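Local coordinates for protein galactose mutarotase related enzyme (Lactobacillus acidophilus, PDB 3DCD) that probably binds carbohydrate and may act as a sugar isomerase of the aldose 1-epimerase (galactose mutarotase) family, its precise function being unknown, at residues His28-Met34 with Tyr291-Glu297; Gly142-Leu148 with Asn248-Pro254; Glu154-Phe159 with Lys222-His226. All coordinates share one frame. Where two conformers were deposited one is given. Residue numbers count along the deposited sequence, not the author numbering.

Interaction 1 (His28-Met34 with Tyr291-Glu297); sequences HTDEEFM and YHSTTDE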
loop_
_atom_site.group_PDB
_atom_site.type_symbol
_atom_site.label_atom_id
_atom_site.label_comp_id
_atom_site.label_asym_id
_atom_site.label_seq_id
_atom_site.Cartn_x
_atom_site.Cartn_y
_atom_site.Cartn_z
ATOM N N HIS A 28 0.537 -19.524 -15.581
ATOM C CA HIS A 28 0.032 -20.888 -15.729
ATOM C C HIS A 28 -1.489 -21.016 -15.772
ATOM O O HIS A 28 -2.016 -21.789 -16.562
ATOM C CB HIS A 28 0.574 -21.751 -14.607
ATOM C CG HIS A 28 2.050 -21.932 -14.665
ATOM N ND1 HIS A 28 2.896 -21.414 -13.711
ATOM C CD2 HIS A 28 2.837 -22.554 -15.576
ATOM C CE1 HIS A 28 4.144 -21.719 -14.025
ATOM N NE2 HIS A 28 4.134 -22.415 -15.149
ATOM N N THR A 29 -2.180 -20.269 -14.913
ATOM C CA THR A 29 -3.622 -20.443 -14.720
ATOM C C THR A 29 -4.459 -19.295 -15.302
ATOM O O THR A 29 -5.690 -19.434 -15.461
ATOM C CB THR A 29 -3.957 -20.530 -13.232
ATOM O OG1 THR A 29 -3.783 -19.241 -12.639
ATOM C CG2 THR A 29 -3.057 -21.548 -12.520
ATOM N N ASP A 30 -3.776 -18.177 -15.586
ATOM C CA ASP A 30 -4.388 -16.933 -16.080
ATOM C C ASP A 30 -5.292 -16.263 -15.038
ATOM O O ASP A 30 -6.016 -15.315 -15.347
ATOM C CB ASP A 30 -5.123 -17.150 -17.411
ATOM C CG ASP A 30 -5.341 -15.856 -18.182
ATOM O OD1 ASP A 30 -4.389 -15.052 -18.313
ATOM O OD2 ASP A 30 -6.471 -15.654 -18.666
ATOM N N GLU A 31 -5.218 -16.725 -13.790
ATOM C CA GLU A 31 -5.979 -16.078 -12.708
ATOM C C GLU A 31 -5.489 -14.646 -12.444
ATOM O O GLU A 31 -4.287 -14.387 -12.450
ATOM C CB GLU A 31 -5.944 -16.930 -11.428
ATOM C CG GLU A 31 -6.708 -18.252 -11.575
ATOM C CD GLU A 31 -6.842 -19.053 -10.285
ATOM O OE1 GLU A 31 -6.499 -18.534 -9.188
ATOM O OE2 GLU A 31 -7.285 -20.223 -10.384
ATOM N N GLU A 32 -6.424 -13.711 -12.244
ATOM C CA GLU A 32 -6.096 -12.303 -12.022
ATOM C C GLU A 32 -6.058 -12.005 -10.535
ATOM O O GLU A 32 -7.060 -12.180 -9.838
ATOM C CB GLU A 32 -7.136 -11.396 -12.681
ATOM C CG GLU A 32 -7.002 -9.898 -12.305
ATOM C CD GLU A 32 -5.689 -9.287 -12.761
ATOM O OE1 GLU A 32 -5.463 -9.215 -13.980
ATOM O OE2 GLU A 32 -4.878 -8.872 -11.896
ATOM N N PHE A 33 -4.918 -11.547 -10.034
ATOM C CA PHE A 33 -4.783 -11.344 -8.592
ATOM C C PHE A 33 -5.223 -9.972 -8.111
ATOM O O PHE A 33 -5.614 -9.832 -6.957
ATOM C CB PHE A 33 -3.359 -11.670 -8.124
ATOM C CG PHE A 33 -3.040 -13.129 -8.226
ATOM C CD1 PHE A 33 -3.390 -13.993 -7.193
ATOM C CD2 PHE A 33 -2.433 -13.649 -9.366
ATOM C CE1 PHE A 33 -3.118 -15.375 -7.282
ATOM C CE2 PHE A 33 -2.157 -15.015 -9.467
ATOM C CZ PHE A 33 -2.508 -15.878 -8.423
HETATM N N MSE A 34 -5.170 -8.979 -8.991
HETATM C CA MSE A 34 -5.452 -7.601 -8.604
HETATM C C MSE A 34 -6.907 -7.215 -8.819
HETATM O O MSE A 34 -7.490 -7.494 -9.876
HETATM C CB MSE A 34 -4.583 -6.620 -9.396
HETATM C CG MSE A 34 -3.111 -6.930 -9.356
HETATM SE SE MSE A 34 -2.349 -7.088 -7.530
HETATM C CE MSE A 34 -2.839 -5.361 -6.826
ATOM N N TYR A 291 2.284 -14.690 -5.257
ATOM C CA TYR A 291 0.938 -15.069 -5.661
ATOM C C TYR A 291 0.831 -16.550 -5.984
ATOM O O TYR A 291 1.688 -17.098 -6.681
ATOM C CB TYR A 291 0.532 -14.282 -6.903
ATOM C CG TYR A 291 0.835 -12.799 -6.816
ATOM C CD1 TYR A 291 -0.110 -11.905 -6.320
ATOM C CD2 TYR A 291 2.067 -12.303 -7.219
ATOM C CE1 TYR A 291 0.168 -10.522 -6.227
ATOM C CE2 TYR A 291 2.356 -10.933 -7.134
ATOM C CZ TYR A 291 1.401 -10.057 -6.641
ATOM O OH TYR A 291 1.692 -8.716 -6.578
ATOM N N HIS A 292 -0.236 -17.174 -5.499
ATOM C CA HIS A 292 -0.556 -18.554 -5.857
ATOM C C HIS A 292 -2.040 -18.665 -6.188
ATOM O O HIS A 292 -2.896 -18.173 -5.429
ATOM C CB HIS A 292 -0.177 -19.545 -4.761
ATOM C CG HIS A 292 -0.106 -20.962 -5.249
ATOM N ND1 HIS A 292 -1.228 -21.685 -5.606
ATOM C CD2 HIS A 292 0.955 -21.769 -5.477
ATOM C CE1 HIS A 292 -0.856 -22.885 -6.023
ATOM N NE2 HIS A 292 0.464 -22.963 -5.941
ATOM N N SER A 293 -2.317 -19.291 -7.338
ATOM C CA SER A 293 -3.665 -19.500 -7.836
ATOM C C SER A 293 -4.487 -20.461 -6.981
ATOM O O SER A 293 -3.962 -21.183 -6.149
ATOM C CB SER A 293 -3.599 -20.035 -9.269
ATOM O OG SER A 293 -2.952 -19.091 -10.123
ATOM N N THR A 294 -5.785 -20.520 -7.244
ATOM C CA THR A 294 -6.639 -21.493 -6.577
ATOM C C THR A 294 -6.201 -22.928 -6.907
ATOM O O THR A 294 -6.501 -23.857 -6.164
ATOM C CB THR A 294 -8.094 -21.319 -7.003
ATOM O OG1 THR A 294 -8.199 -21.569 -8.412
ATOM C CG2 THR A 294 -8.569 -19.897 -6.692
ATOM N N THR A 295 -5.529 -23.102 -8.049
ATOM C CA THR A 295 -5.029 -24.412 -8.496
ATOM C C THR A 295 -3.500 -24.379 -8.638
ATOM O O THR A 295 -2.896 -23.324 -8.413
ATOM C CB THR A 295 -5.692 -24.854 -9.806
ATOM O OG1 THR A 295 -5.452 -23.862 -10.816
ATOM C CG2 THR A 295 -7.212 -25.040 -9.595
ATOM N N ASP A 296 -2.888 -25.521 -8.974
ATOM C CA ASP A 296 -1.412 -25.648 -9.022
ATOM C C ASP A 296 -0.780 -24.710 -10.035
ATOM O O ASP A 296 -1.325 -24.514 -11.113
ATOM C CB ASP A 296 -1.001 -27.072 -9.386
ATOM C CG ASP A 296 -1.092 -28.030 -8.211
ATOM O OD1 ASP A 296 -1.408 -27.580 -7.083
ATOM O OD2 ASP A 296 -0.843 -29.230 -8.437
ATOM N N GLU A 297 0.384 -24.161 -9.693
ATOM C CA GLU A 297 1.116 -23.294 -10.610
ATOM C C GLU A 297 2.031 -24.146 -11.470
ATOM O O GLU A 297 3.244 -24.190 -11.274
ATOM C CB GLU A 297 1.894 -22.212 -9.857
ATOM C CG GLU A 297 1.008 -21.200 -9.075
ATOM C CD GLU A 297 0.253 -20.224 -9.980
ATOM O OE1 GLU A 297 0.434 -20.256 -11.226
ATOM O OE2 GLU A 297 -0.561 -19.435 -9.450
HETATM O O HOH W 1 -7.300 -22.168 -12.072
#
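This is a loop-to-strand-end contact, polar at one side and aromatic at the other, that ties the loop following strand 20-26 to the last residues of strand 282-292 and the tail leaving it. The polar part turns on Glu31, whose carboxylate grips the turn after the strand with both oxygens: Thr294 N donates to Glu31 OE1 at 2.9 Å, and Thr294 OG1 donates to Glu31 OE2 at 2.6 Å. A water also donates to Glu31 OE2 (2.6 Å) and sits 2.8 Å from Thr295 OG1, extending the network to the surface. Next to it Thr29 OG1 accepts from Glu31 N (3.1 Å), closing an ST turn, and donates to Ser293 OG at 2.7 Å. Ser293 OG passes the chain on to Glu297 OE2 (2.5 Å), which also accepts from Ser293 N (2.8 Å), so the tail folds back on itself beneath the loop; Glu297 OE1 is held by Ser26. His28 lays one ring face against the backbone of Glu297, with His28 ND1 3.6 Å from Glu297 C. Deeper in, Phe33 takes over. Tyr291 CB lies 3.6 Å from the centroid of the Phe33 ring, almost on its normal, a CH-pi contact, while the two rings meet obliquely with centroids 5.2 Å apart. Val227 of the neighbouring strand touches both rings. The arrangement sits at the C-terminal end of a central strand of a large antiparallel sheet, consistent with the beta-sandwich of the galactose mutarotase fold, where an ST turn and a carboxylate fasten a connecting loop over a strand end.

Interaction 2 (Gly142-Leu148 with Asn248-Pro254); sequences GHPGFNL and NYVCIEP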
loop_
_atom_site.group_PDB
_atom_site.type_symbol
_atom_site.label_atom_id
_atom_site.label_comp_id
_atom_site.label_asym_id
_atom_site.label_seq_id
_atom_site.Cartn_x
_atom_site.Cartn_y
_atom_site.Cartn_z
ATOM N N GLY A 142 2.348 1.441 0.321
ATOM C CA GLY A 142 1.666 0.703 -0.749
ATOM C C GLY A 142 0.213 0.447 -0.363
ATOM O O GLY A 142 -0.170 0.601 0.808
ATOM N N HIS A 143 -0.601 0.063 -1.344
ATOM C CA HIS A 143 -2.057 -0.071 -1.141
ATOM C C HIS A 143 -2.634 -1.095 -2.152
ATOM O O HIS A 143 -3.700 -0.863 -2.720
ATOM C CB HIS A 143 -2.671 1.338 -1.328
ATOM C CG HIS A 143 -4.051 1.533 -0.757
ATOM N ND1 HIS A 143 -5.121 0.728 -1.080
ATOM C CD2 HIS A 143 -4.553 2.521 0.028
ATOM C CE1 HIS A 143 -6.208 1.171 -0.466
ATOM N NE2 HIS A 143 -5.895 2.273 0.194
ATOM N N PRO A 144 -1.948 -2.247 -2.367
ATOM C CA PRO A 144 -2.474 -3.177 -3.376
ATOM C C PRO A 144 -3.845 -3.757 -2.982
ATOM O O PRO A 144 -4.017 -4.145 -1.828
ATOM C CB PRO A 144 -1.434 -4.303 -3.393
ATOM C CG PRO A 144 -0.722 -4.202 -2.077
ATOM C CD PRO A 144 -0.704 -2.752 -1.746
ATOM N N GLY A 145 -4.802 -3.795 -3.921
ATOM C CA GLY A 145 -6.062 -4.516 -3.700
ATOM C C GLY A 145 -6.016 -5.880 -4.371
ATOM O O GLY A 145 -5.700 -5.966 -5.561
ATOM N N PHE A 146 -6.314 -6.937 -3.602
ATOM C CA PHE A 146 -6.291 -8.327 -4.093
ATOM C C PHE A 146 -7.677 -8.918 -4.177
ATOM O O PHE A 146 -8.416 -8.882 -3.187
ATOM C CB PHE A 146 -5.474 -9.213 -3.154
ATOM C CG PHE A 146 -4.086 -8.714 -2.917
ATOM C CD1 PHE A 146 -3.709 -8.282 -1.654
ATOM C CD2 PHE A 146 -3.174 -8.638 -3.969
ATOM C CE1 PHE A 146 -2.404 -7.794 -1.428
ATOM C CE2 PHE A 146 -1.874 -8.158 -3.763
ATOM C CZ PHE A 146 -1.490 -7.742 -2.479
ATOM N N ASN A 147 -8.015 -9.490 -5.338
ATOM C CA ASN A 147 -9.268 -10.245 -5.503
ATOM C C ASN A 147 -9.386 -11.403 -4.522
ATOM O O ASN A 147 -8.394 -12.055 -4.214
ATOM C CB ASN A 147 -9.357 -10.859 -6.912
ATOM C CG ASN A 147 -9.546 -9.832 -8.003
ATOM O OD1 ASN A 147 -9.070 -10.020 -9.121
ATOM N ND2 ASN A 147 -10.278 -8.775 -7.713
ATOM N N LEU A 148 -10.607 -11.675 -4.059
ATOM C CA LEU A 148 -10.921 -12.937 -3.413
ATOM C C LEU A 148 -11.670 -13.733 -4.475
ATOM O O LEU A 148 -12.787 -13.363 -4.843
ATOM C CB LEU A 148 -11.803 -12.730 -2.174
ATOM C CG LEU A 148 -11.369 -11.621 -1.214
ATOM C CD1 LEU A 148 -12.389 -11.468 -0.111
ATOM C CD2 LEU A 148 -9.987 -11.900 -0.613
ATOM N N ASN A 248 -15.617 -8.267 -3.334
ATOM C CA ASN A 248 -14.776 -9.401 -2.976
ATOM C C ASN A 248 -13.297 -9.134 -3.256
ATOM O O ASN A 248 -12.691 -9.688 -4.191
ATOM C CB ASN A 248 -15.296 -10.671 -3.656
ATOM C CG ASN A 248 -16.722 -10.999 -3.239
ATOM O OD1 ASN A 248 -17.043 -10.999 -2.053
ATOM N ND2 ASN A 248 -17.590 -11.237 -4.216
ATOM N N TYR A 249 -12.733 -8.261 -2.425
ATOM C CA TYR A 249 -11.305 -7.948 -2.462
ATOM C C TYR A 249 -10.909 -7.441 -1.091
ATOM O O TYR A 249 -11.761 -7.114 -0.258
ATOM C CB TYR A 249 -10.979 -6.871 -3.522
ATOM C CG TYR A 249 -11.315 -5.467 -3.035
ATOM C CD1 TYR A 249 -12.621 -4.975 -3.120
ATOM C CD2 TYR A 249 -10.336 -4.641 -2.479
ATOM C CE1 TYR A 249 -12.934 -3.692 -2.678
ATOM C CE2 TYR A 249 -10.647 -3.346 -2.012
ATOM C CZ TYR A 249 -11.949 -2.892 -2.108
ATOM O OH TYR A 249 -12.274 -1.624 -1.656
ATOM N N VAL A 250 -9.601 -7.337 -0.876
ATOM C CA VAL A 250 -9.072 -6.763 0.355
ATOM C C VAL A 250 -7.747 -6.112 0.002
ATOM O O VAL A 250 -7.028 -6.619 -0.877
ATOM C CB VAL A 250 -8.926 -7.844 1.472
ATOM C CG1 VAL A 250 -7.797 -8.853 1.159
ATOM C CG2 VAL A 250 -8.720 -7.172 2.866
ATOM N N CYS A 251 -7.422 -5.001 0.666
ATOM C CA CYS A 251 -6.101 -4.394 0.504
ATOM C C CYS A 251 -5.239 -4.700 1.725
ATOM O O CYS A 251 -5.726 -4.691 2.871
ATOM C CB CYS A 251 -6.201 -2.863 0.364
ATOM S SG CYS A 251 -7.120 -2.263 -1.075
ATOM N N ILE A 252 -3.960 -4.958 1.469
ATOM C CA ILE A 252 -2.936 -5.135 2.522
ATOM C C ILE A 252 -1.918 -4.054 2.222
ATOM O O ILE A 252 -1.274 -4.075 1.171
ATOM C CB ILE A 252 -2.308 -6.547 2.469
ATOM C CG1 ILE A 252 -3.402 -7.606 2.685
ATOM C CG2 ILE A 252 -1.165 -6.677 3.510
ATOM C CD1 ILE A 252 -2.946 -9.052 2.483
ATOM N N GLU A 253 -1.820 -3.074 3.119
ATOM C CA GLU A 253 -1.122 -1.820 2.839
ATOM C C GLU A 253 0.102 -1.594 3.762
ATOM O O GLU A 253 -0.060 -1.103 4.881
ATOM C CB GLU A 253 -2.085 -0.638 3.010
ATOM C CG GLU A 253 -3.502 -0.826 2.424
ATOM C CD GLU A 253 -4.455 0.302 2.835
ATOM O OE1 GLU A 253 -3.997 1.451 3.069
ATOM O OE2 GLU A 253 -5.676 0.049 2.885
ATOM N N PRO A 254 1.318 -1.913 3.288
ATOM C CA PRO A 254 2.509 -1.622 4.116
ATOM C C PRO A 254 2.784 -0.122 4.098
ATOM O O PRO A 254 2.805 0.492 3.034
ATOM C CB PRO A 254 3.638 -2.409 3.405
ATOM C CG PRO A 254 2.917 -3.357 2.432
ATOM C CD PRO A 254 1.693 -2.553 2.022
#
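Two antiparallel neighbours, strands 136-147 and 249-256, pair here inside the beta-rich mutarotase fold. Phe146 and Val250 form the hydrogen-bonded pair: Phe146 N donates to Val250 O (2.8 Å), and Val250 N returns a bond to Phe146 O (3.0 Å). Leu148 N to Asn248 O (2.9 Å) and Gly142 N to Pro254 O (2.9 Å) continue the ladder towards its two ends. It loosens at Pro144, which has no NH to give; Pro144 O takes only a weak bond from Ile252 N (3.4 Å), and Ile252 O, like Gly142 O, is buried without a partner. Outer edges are satisfied by other strands and loops: Cys251 and Glu253 bond to Trp240 and Gly238, Gly145 to Trp35 and His45. Phe146, Leu148, Val250 and Ile252 pack towards Leu218 and Val216 of strand 214-220. His143 reaches across to Glu253, whose CG lies over the imidazole face, 4.1 Å from the ring centroid, while Cys251 SG stands at the ring edge, 3.6 Å from His143 ND1.

Interaction 3 (Glu154-Phe159 with Lys222-His226); sequences ENKEDF and KNKFH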
loop_
_atom_site.group_PDB
_atom_site.type_symbol
_atom_site.label_atom_id
_atom_site.label_comp_id
_atom_site.label_asym_id
_atom_site.label_seq_id
_atom_site.Cartn_x
_atom_site.Cartn_y
_atom_site.Cartn_z
ATOM N N GLU A 154 -16.784 -20.321 -3.656
ATOM C CA GLU A 154 -16.217 -19.684 -2.460
ATOM C C GLU A 154 -16.939 -18.374 -2.159
ATOM O O GLU A 154 -17.543 -17.744 -3.036
ATOM C CB GLU A 154 -14.704 -19.388 -2.582
ATOM C CG GLU A 154 -13.842 -20.451 -3.243
ATOM C CD GLU A 154 -13.592 -20.125 -4.698
ATOM O OE1 GLU A 154 -14.570 -20.191 -5.479
ATOM O OE2 GLU A 154 -12.433 -19.755 -5.043
ATOM N N ASN A 155 -16.827 -17.966 -0.905
ATOM C CA ASN A 155 -17.413 -16.745 -0.408
ATOM C C ASN A 155 -16.315 -15.960 0.323
ATOM O O ASN A 155 -15.355 -16.562 0.791
ATOM C CB ASN A 155 -18.518 -17.105 0.583
ATOM C CG ASN A 155 -19.282 -15.901 1.043
ATOM O OD1 ASN A 155 -20.197 -15.436 0.348
ATOM N ND2 ASN A 155 -18.907 -15.366 2.212
ATOM N N LYS A 156 -16.464 -14.633 0.410
ATOM C CA LYS A 156 -15.528 -13.786 1.175
ATOM C C LYS A 156 -15.203 -14.345 2.565
ATOM O O LYS A 156 -14.062 -14.257 3.007
ATOM C CB LYS A 156 -16.056 -12.354 1.300
ATOM C CG LYS A 156 -15.230 -11.458 2.248
ATOM C CD LYS A 156 -15.789 -10.022 2.326
ATOM C CE LYS A 156 -15.728 -9.309 0.990
ATOM N NZ LYS A 156 -16.267 -7.918 1.161
ATOM N N GLU A 157 -16.196 -14.925 3.245
ATOM C CA GLU A 157 -15.972 -15.422 4.615
ATOM C C GLU A 157 -15.197 -16.740 4.677
ATOM O O GLU A 157 -14.926 -17.271 5.778
ATOM C CB GLU A 157 -17.297 -15.532 5.379
ATOM C CG GLU A 157 -17.968 -14.175 5.549
ATOM C CD GLU A 157 -18.912 -14.157 6.715
ATOM O OE1 GLU A 157 -18.441 -14.294 7.859
ATOM O OE2 GLU A 157 -20.127 -13.986 6.469
ATOM N N ASP A 158 -14.858 -17.277 3.502
ATOM C CA ASP A 158 -13.947 -18.434 3.439
ATOM C C ASP A 158 -12.492 -17.983 3.404
ATOM O O ASP A 158 -11.599 -18.833 3.441
ATOM C CB ASP A 158 -14.201 -19.304 2.204
ATOM C CG ASP A 158 -15.596 -19.876 2.159
ATOM O OD1 ASP A 158 -16.152 -20.245 3.229
ATOM O OD2 ASP A 158 -16.111 -20.004 1.029
ATOM N N PHE A 159 -12.263 -16.665 3.314
ATOM C CA PHE A 159 -10.911 -16.124 3.263
ATOM C C PHE A 159 -10.506 -15.535 4.590
ATOM O O PHE A 159 -11.347 -15.176 5.418
ATOM C CB PHE A 159 -10.778 -15.072 2.145
ATOM C CG PHE A 159 -10.968 -15.653 0.777
ATOM C CD1 PHE A 159 -12.256 -15.835 0.258
ATOM C CD2 PHE A 159 -9.871 -16.050 0.016
ATOM C CE1 PHE A 159 -12.454 -16.406 -0.998
ATOM C CE2 PHE A 159 -10.067 -16.629 -1.251
ATOM C CZ PHE A 159 -11.351 -16.796 -1.752
ATOM N N LYS A 222 -10.362 -23.363 1.259
ATOM C CA LYS A 222 -11.150 -23.968 0.171
ATOM C C LYS A 222 -10.312 -24.413 -1.011
ATOM O O LYS A 222 -10.739 -25.262 -1.782
ATOM C CB LYS A 222 -12.201 -22.987 -0.347
ATOM C CG LYS A 222 -13.251 -22.629 0.670
ATOM C CD LYS A 222 -14.272 -23.712 0.807
ATOM C CE LYS A 222 -15.022 -23.551 2.110
ATOM N NZ LYS A 222 -16.317 -24.289 2.087
ATOM N N ASN A 223 -9.158 -23.780 -1.197
ATOM C CA ASN A 223 -8.283 -24.078 -2.348
ATOM C C ASN A 223 -6.892 -23.502 -2.103
ATOM O O ASN A 223 -6.587 -23.088 -0.975
ATOM C CB ASN A 223 -8.880 -23.571 -3.664
ATOM C CG ASN A 223 -9.126 -22.074 -3.660
ATOM O OD1 ASN A 223 -8.241 -21.284 -3.329
ATOM N ND2 ASN A 223 -10.325 -21.674 -4.051
ATOM N N LYS A 224 -6.061 -23.466 -3.142
ATOM C CA LYS A 224 -4.627 -23.183 -2.976
ATOM C C LYS A 224 -4.285 -21.700 -3.087
ATOM O O LYS A 224 -3.109 -21.315 -3.069
ATOM C CB LYS A 224 -3.810 -24.027 -3.972
ATOM C CG LYS A 224 -3.962 -25.528 -3.718
ATOM C CD LYS A 224 -3.798 -26.381 -4.973
ATOM C CE LYS A 224 -3.857 -27.839 -4.597
ATOM N NZ LYS A 224 -3.664 -28.699 -5.790
ATOM N N PHE A 225 -5.319 -20.869 -3.178
ATOM C CA PHE A 225 -5.154 -19.425 -3.268
ATOM C C PHE A 225 -4.365 -18.872 -2.074
ATOM O O PHE A 225 -4.692 -19.132 -0.912
ATOM C CB PHE A 225 -6.513 -18.724 -3.378
ATOM C CG PHE A 225 -6.428 -17.217 -3.302
ATOM C CD1 PHE A 225 -6.090 -16.480 -4.414
ATOM C CD2 PHE A 225 -6.676 -16.548 -2.096
ATOM C CE1 PHE A 225 -6.000 -15.081 -4.353
ATOM C CE2 PHE A 225 -6.602 -15.165 -2.028
ATOM C CZ PHE A 225 -6.258 -14.433 -3.161
ATOM N N HIS A 226 -3.344 -18.087 -2.372
ATOM C CA HIS A 226 -2.439 -17.596 -1.344
ATOM C C HIS A 226 -1.713 -16.385 -1.901
ATOM O O HIS A 226 -0.982 -16.490 -2.886
ATOM C CB HIS A 226 -1.460 -18.718 -0.954
ATOM C CG HIS A 226 -0.508 -18.364 0.144
ATOM N ND1 HIS A 226 -0.665 -17.257 0.954
ATOM C CD2 HIS A 226 0.595 -19.002 0.596
ATOM C CE1 HIS A 226 0.320 -17.207 1.830
ATOM N NE2 HIS A 226 1.099 -18.253 1.636
#
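Opposite charges approach here without joining: Asp158 OD1 and Lys222 NZ are 4.2 Å apart, beyond a salt bridge, and the nearest atoms of the two residues are Asp158 OD1 and Lys222 CE at 3.7 Å. The carboxylate is instead used at home, where Asp158 OD2 accepts from Asn155 N (2.9 Å). That bond, together with Asp158 N to Asn155 O (2.8 Å) and Phe159 N to Lys156 O (3.0 Å), closes the short 3-10 turn 156-158 that leads into strand 159-164. Facing it is the loop between strands 214-220 and 226-232, shaped by an Asx turn in which Asn223 OD1 accepts from Phe225 N (3.0 Å). The other end of that amide reaches across, and Asn223 ND2 makes a weak hydrogen bond to Glu154 OE2 (3.0 Å); Glu154 OE1 is the better satisfied oxygen, bonded to His152 N. Beneath these polar groups Phe159 and Phe225 meet, with CE2 of Phe159 3.5 Å from CD2 of Phe225, centroids 5.6 Å apart and ring planes at 83°. Pro149 touches Phe159 and Leu218 touches Phe225, which places the aromatic pair among apolar neighbours. Thr220 OG1 bonds to both Asp158 O and Lys222 N, so strand 214-220 joins the two turns. With one weak hydrogen bond and an unclosed charge pair between them, the turns appear to be shaped by their own internal bonds, and their buried phenylalanines supply the apolar part of the contact.

In the fold
Interaction 2 is the core contact, its centre about 8 Å from the chain's centre, and it is held mainly by strand-to-strand backbone hydrogen bonds. Interactions 1 and 3 have their centres about 21 and 22 Å out, on the same side, and join loops and strand ends, with side-chain polar groups towards solvent and aromatic rings inward. They share a boundary: His292 pairs with His226 through the backbone, and Asp296 makes a salt bridge to Lys224, the kind of closed ion pair that interaction 3 itself lacks. Interaction 2 reaches both. Asn147 N probably bonds to Phe33 O, while Leu148 packs on Lys156 and Phe159, so the end of strand 136-147 and the residue after it touch both outer contacts.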